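Local coordinates for DNA replication licensing factor MCM related protein (Thermoplasma acidophilum, PDB 4ME3), which is an archaeal MCM protein, represented here by its zinc-binding N-terminal domain, and probably acts as an ATP-driven single-stranded DNA helicase in replication, at residues Y110-I115 and Q214-I219. Sequence-based numbering, arbitrary orientation.
Sequences YRIRDI and QRITII
R113 and Q214 are the pair whose CA atoms come nearest, 6.2 Å apart, where the 3-10 turn 112-114 meets the start of the strand from R215. No hydrogen bond joins the segments; side chains meet one another and the main chain. The turn is braced internally: D114 N bonds to R111 O, and R111 grips the D114 carboxylate side-on, NE to OD2 at 2.7 Å and NH2 to OD1, the latter on its syn lone pair.

I112 carries the apolar part. Its chi1 of -70° puts CG1 anti to the carbonyl carbon. The extended chi2 (170°) carries CD1 to 3.7 Å from CG2 of I216 and close to Q214 O. Its CG2 branch lies 4.0 Å from CB of Q214, the two side chains running past one another in opposing senses. I115 adds a looser touch, CD1 to CD1 of I216 at 4.1 Å. An alanine in place of I112 would probably open a gap beside I216 CG2 and Q214 CB, leaving I115 as the remaining apolar partner of I216 in 110-115.

On the solvent-exposed side, the Q214 side chain crosses that of R113 at about a right angle. Its OE1 comes within 3.5 Å of R113 CA. NE2 lies 3.6 Å from R113 CB. It also sits over one face of the guanidinium, nearer its edge than its centre, the amide plane turned 49° from it. The R113 charge is paired through NH1 with E202, which also accepts a bond from Q214 N.

Within the OB domain, the turn belongs to the loop between strands 97-101 and 123-147; I112 and I115 also pack on V126 of the latter, while strand 215-221 runs between its antiparallel partner 191-201 and its parallel partner 250-261.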
ATOM      1  N   TYR A 110     -11.764   4.825  15.635  1.00 24.39           N
ATOM      2  CA  TYR A 110     -13.142   4.347  15.544  1.00 21.32           C
ATOM      3  C   TYR A 110     -13.285   2.964  16.173  1.00 22.64           C
ATOM      4  O   TYR A 110     -12.433   2.103  15.983  1.00 23.79           O
ATOM      5  CB  TYR A 110     -13.581   4.249  14.079  1.00 18.60           C
ATOM      6  CG  TYR A 110     -13.890   5.567  13.410  1.00 21.08           C
ATOM      7  CD1 TYR A 110     -12.898   6.284  12.754  1.00 17.24           C
ATOM      8  CD2 TYR A 110     -15.175   6.086  13.419  1.00 21.49           C
ATOM      9  CE1 TYR A 110     -13.179   7.486  12.140  1.00 27.13           C
ATOM     10  CE2 TYR A 110     -15.465   7.287  12.804  1.00 25.46           C
ATOM     11  CZ  TYR A 110     -14.467   7.981  12.164  1.00 17.62           C
ATOM     12  OH  TYR A 110     -14.750   9.184  11.555  1.00 32.72           O
ATOM     13  N   ARG A 111     -14.369   2.746  16.915  1.00 22.10           N
ATOM     14  CA  ARG A 111     -14.748   1.391  17.301  1.00 18.16           C
ATOM     15  C   ARG A 111     -15.179   0.678  16.021  1.00 17.90           C
ATOM     16  O   ARG A 111     -15.731   1.315  15.132  1.00 18.58           O
ATOM     17  CB  ARG A 111     -15.917   1.405  18.293  1.00 21.66           C
ATOM     18  CG  ARG A 111     -15.657   2.164  19.588  1.00 24.96           C
ATOM     19  CD  ARG A 111     -16.798   1.959  20.580  1.00 23.65           C
ATOM     20  NE  ARG A 111     -18.088   2.347  20.013  1.00 28.94           N
ATOM     21  CZ  ARG A 111     -19.269   2.073  20.558  1.00 28.31           C
ATOM     22  NH1 ARG A 111     -19.341   1.400  21.701  1.00 32.75           N
ATOM     23  NH2 ARG A 111     -20.385   2.470  19.959  1.00 27.99           N
ATOM     24  N   ILE A 112     -14.934  -0.627  15.916  1.00 14.09           N
ATOM     25  CA  ILE A 112     -15.292  -1.363  14.700  1.00 11.66           C
ATOM     26  C   ILE A 112     -16.768  -1.153  14.354  1.00 14.62           C
ATOM     27  O   ILE A 112     -17.125  -0.943  13.194  1.00 13.54           O
ATOM     28  CB  ILE A 112     -14.990  -2.873  14.830  1.00 17.41           C
ATOM     29  CG1 ILE A 112     -13.476  -3.113  14.845  1.00 20.27           C
ATOM     30  CG2 ILE A 112     -15.617  -3.654  13.679  1.00 17.21           C
ATOM     31  CD1 ILE A 112     -13.076  -4.532  15.216  1.00 17.22           C
ATOM     32  N   ARG A 113     -17.620  -1.191  15.370  1.00 16.35           N
ATOM     33  CA  ARG A 113     -19.059  -1.065  15.161  1.00 16.40           C
ATOM     34  C   ARG A 113     -19.475   0.349  14.745  1.00 17.55           C
ATOM     35  O   ARG A 113     -20.603   0.558  14.297  1.00 17.01           O
ATOM     36  CB  ARG A 113     -19.804  -1.468  16.433  1.00 17.87           C
ATOM     37  CG  ARG A 113     -19.632  -0.485  17.573  1.00 18.33           C
ATOM     38  CD  ARG A 113     -19.940  -1.118  18.928  1.00 30.16           C
ATOM     39  NE  ARG A 113     -21.293  -1.666  18.995  1.00 39.67           N
ATOM     40  CZ  ARG A 113     -21.594  -2.963  19.002  1.00 38.58           C
ATOM     41  NH1 ARG A 113     -20.647  -3.892  18.949  1.00 37.19           N
ATOM     42  NH2 ARG A 113     -22.864  -3.338  19.069  1.00 36.21           N
ATOM     43  N   ASP A 114     -18.571   1.315  14.885  1.00 15.99           N
ATOM     44  CA  ASP A 114     -18.886   2.705  14.560  1.00 15.54           C
ATOM     45  C   ASP A 114     -18.438   3.107  13.154  1.00 13.86           C
ATOM     46  O   ASP A 114     -18.708   4.223  12.702  1.00 10.77           O
ATOM     47  CB  ASP A 114     -18.251   3.648  15.583  1.00 16.83           C
ATOM     48  CG  ASP A 114     -18.906   3.556  16.946  1.00 24.81           C
ATOM     49  OD1 ASP A 114     -20.007   2.974  17.052  1.00 23.77           O
ATOM     50  OD2 ASP A 114     -18.318   4.074  17.916  1.00 22.94           O
ATOM     51  N   ILE A 115     -17.754   2.203  12.463  1.00 10.90           N
ATOM     52  CA  ILE A 115     -17.293   2.479  11.108  1.00 10.44           C
ATOM     53  C   ILE A 115     -18.485   2.600  10.159  1.00 10.20           C
ATOM     54  O   ILE A 115     -19.435   1.824  10.254  1.00 12.22           O
ATOM     55  CB  ILE A 115     -16.338   1.368  10.621  1.00 13.46           C
ATOM     56  CG1 ILE A 115     -15.061   1.382  11.468  1.00 17.70           C
ATOM     57  CG2 ILE A 115     -16.015   1.551   9.148  1.00 16.51           C
ATOM     58  CD1 ILE A 115     -14.133   0.210  11.225  1.00 13.45           C
ATOM     59  N   GLN A 214     -18.155  -7.013  17.237  1.00 20.72           N
ATOM     60  CA  GLN A 214     -18.063  -7.143  15.786  1.00 16.89           C
ATOM     61  C   GLN A 214     -16.623  -7.394  15.346  1.00 16.40           C
ATOM     62  O   GLN A 214     -15.683  -7.173  16.108  1.00 18.65           O
ATOM     63  CB  GLN A 214     -18.633  -5.896  15.099  1.00 16.88           C
ATOM     64  CG  GLN A 214     -20.137  -5.745  15.313  1.00 21.87           C
ATOM     65  CD  GLN A 214     -20.733  -4.533  14.612  1.00 29.43           C
ATOM     66  OE1 GLN A 214     -20.154  -3.990  13.671  1.00 23.15           O
ATOM     67  NE2 GLN A 214     -21.902  -4.107  15.074  1.00 29.66           N
ATOM     68  N   ARG A 215     -16.462  -7.864  14.114  1.00 16.24           N
ATOM     69  CA  ARG A 215     -15.145  -8.213  13.596  1.00 16.37           C
ATOM     70  C   ARG A 215     -14.843  -7.470  12.306  1.00 19.46           C
ATOM     71  O   ARG A 215     -15.748  -7.026  11.601  1.00 15.40           O
ATOM     72  CB  ARG A 215     -15.064  -9.721  13.349  1.00 19.87           C
ATOM     73  CG  ARG A 215     -15.231 -10.557  14.603  1.00 19.90           C
ATOM     74  CD  ARG A 215     -15.390 -12.038  14.284  1.00 29.83           C
ATOM     75  NE  ARG A 215     -15.511 -12.840  15.503  1.00 29.99           N
ATOM     76  CZ  ARG A 215     -14.630 -13.750  15.918  1.00 40.42           C
ATOM     77  NH1 ARG A 215     -13.536 -14.024  15.217  1.00 32.35           N
ATOM     78  NH2 ARG A 215     -14.853 -14.406  17.048  1.00 36.64           N
ATOM     79  N   ILE A 216     -13.559  -7.320  12.007  1.00 10.23           N
ATOM     80  CA  ILE A 216     -13.143  -6.772  10.730  1.00 11.42           C
ATOM     81  C   ILE A 216     -11.811  -7.387  10.345  1.00 12.01           C
ATOM     82  O   ILE A 216     -11.013  -7.740  11.211  1.00 13.52           O
ATOM     83  CB  ILE A 216     -13.017  -5.236  10.771  1.00 11.60           C
ATOM     84  CG1 ILE A 216     -12.825  -4.691   9.356  1.00 13.48           C
ATOM     85  CG2 ILE A 216     -11.863  -4.806  11.684  1.00 12.42           C
ATOM     86  CD1 ILE A 216     -12.944  -3.178   9.253  1.00 14.18           C
ATOM     87  N   THR A 217     -11.587  -7.533   9.045  1.00 10.24           N
ATOM     88  CA  THR A 217     -10.340  -8.100   8.550  1.00 11.70           C
ATOM     89  C   THR A 217      -9.350  -7.013   8.185  1.00 13.34           C
ATOM     90  O   THR A 217      -9.714  -5.985   7.614  1.00 11.49           O
ATOM     91  CB  THR A 217     -10.567  -8.990   7.324  1.00 14.69           C
ATOM     92  OG1 THR A 217     -11.334 -10.133   7.708  1.00 15.54           O
ATOM     93  CG2 THR A 217      -9.237  -9.458   6.742  1.00 19.02           C
ATOM     94  N   ILE A 218      -8.093  -7.263   8.525  1.00 12.46           N
ATOM     95  CA  ILE A 218      -7.004  -6.360   8.219  1.00 10.68           C
ATOM     96  C   ILE A 218      -6.110  -7.060   7.213  1.00 13.95           C
ATOM     97  O   ILE A 218      -5.796  -8.242   7.375  1.00 11.42           O
ATOM     98  CB  ILE A 218      -6.175  -6.043   9.471  1.00 10.75           C
ATOM     99  CG1 ILE A 218      -7.074  -5.490  10.581  1.00 19.51           C
ATOM    100  CG2 ILE A 218      -5.073  -5.048   9.144  1.00 12.09           C
ATOM    101  CD1 ILE A 218      -6.514  -5.696  11.954  1.00 29.27           C
ATOM    102  N   ILE A 219      -5.725  -6.340   6.167  1.00 12.01           N
ATOM    103  CA  ILE A 219      -4.744  -6.839   5.216  1.00 10.76           C
ATOM    104  C   ILE A 219      -3.387  -6.272   5.609  1.00 12.70           C
ATOM    105  O   ILE A 219      -3.210  -5.060   5.664  1.00 11.65           O
ATOM    106  CB  ILE A 219      -5.074  -6.416   3.770  1.00 14.59           C
ATOM    107  CG1 ILE A 219      -6.432  -6.979   3.337  1.00 16.31           C
ATOM    108  CG2 ILE A 219      -3.988  -6.881   2.808  1.00 16.33           C
ATOM    109  CD1 ILE A 219      -6.554  -8.475   3.450  1.00 28.34           C
TER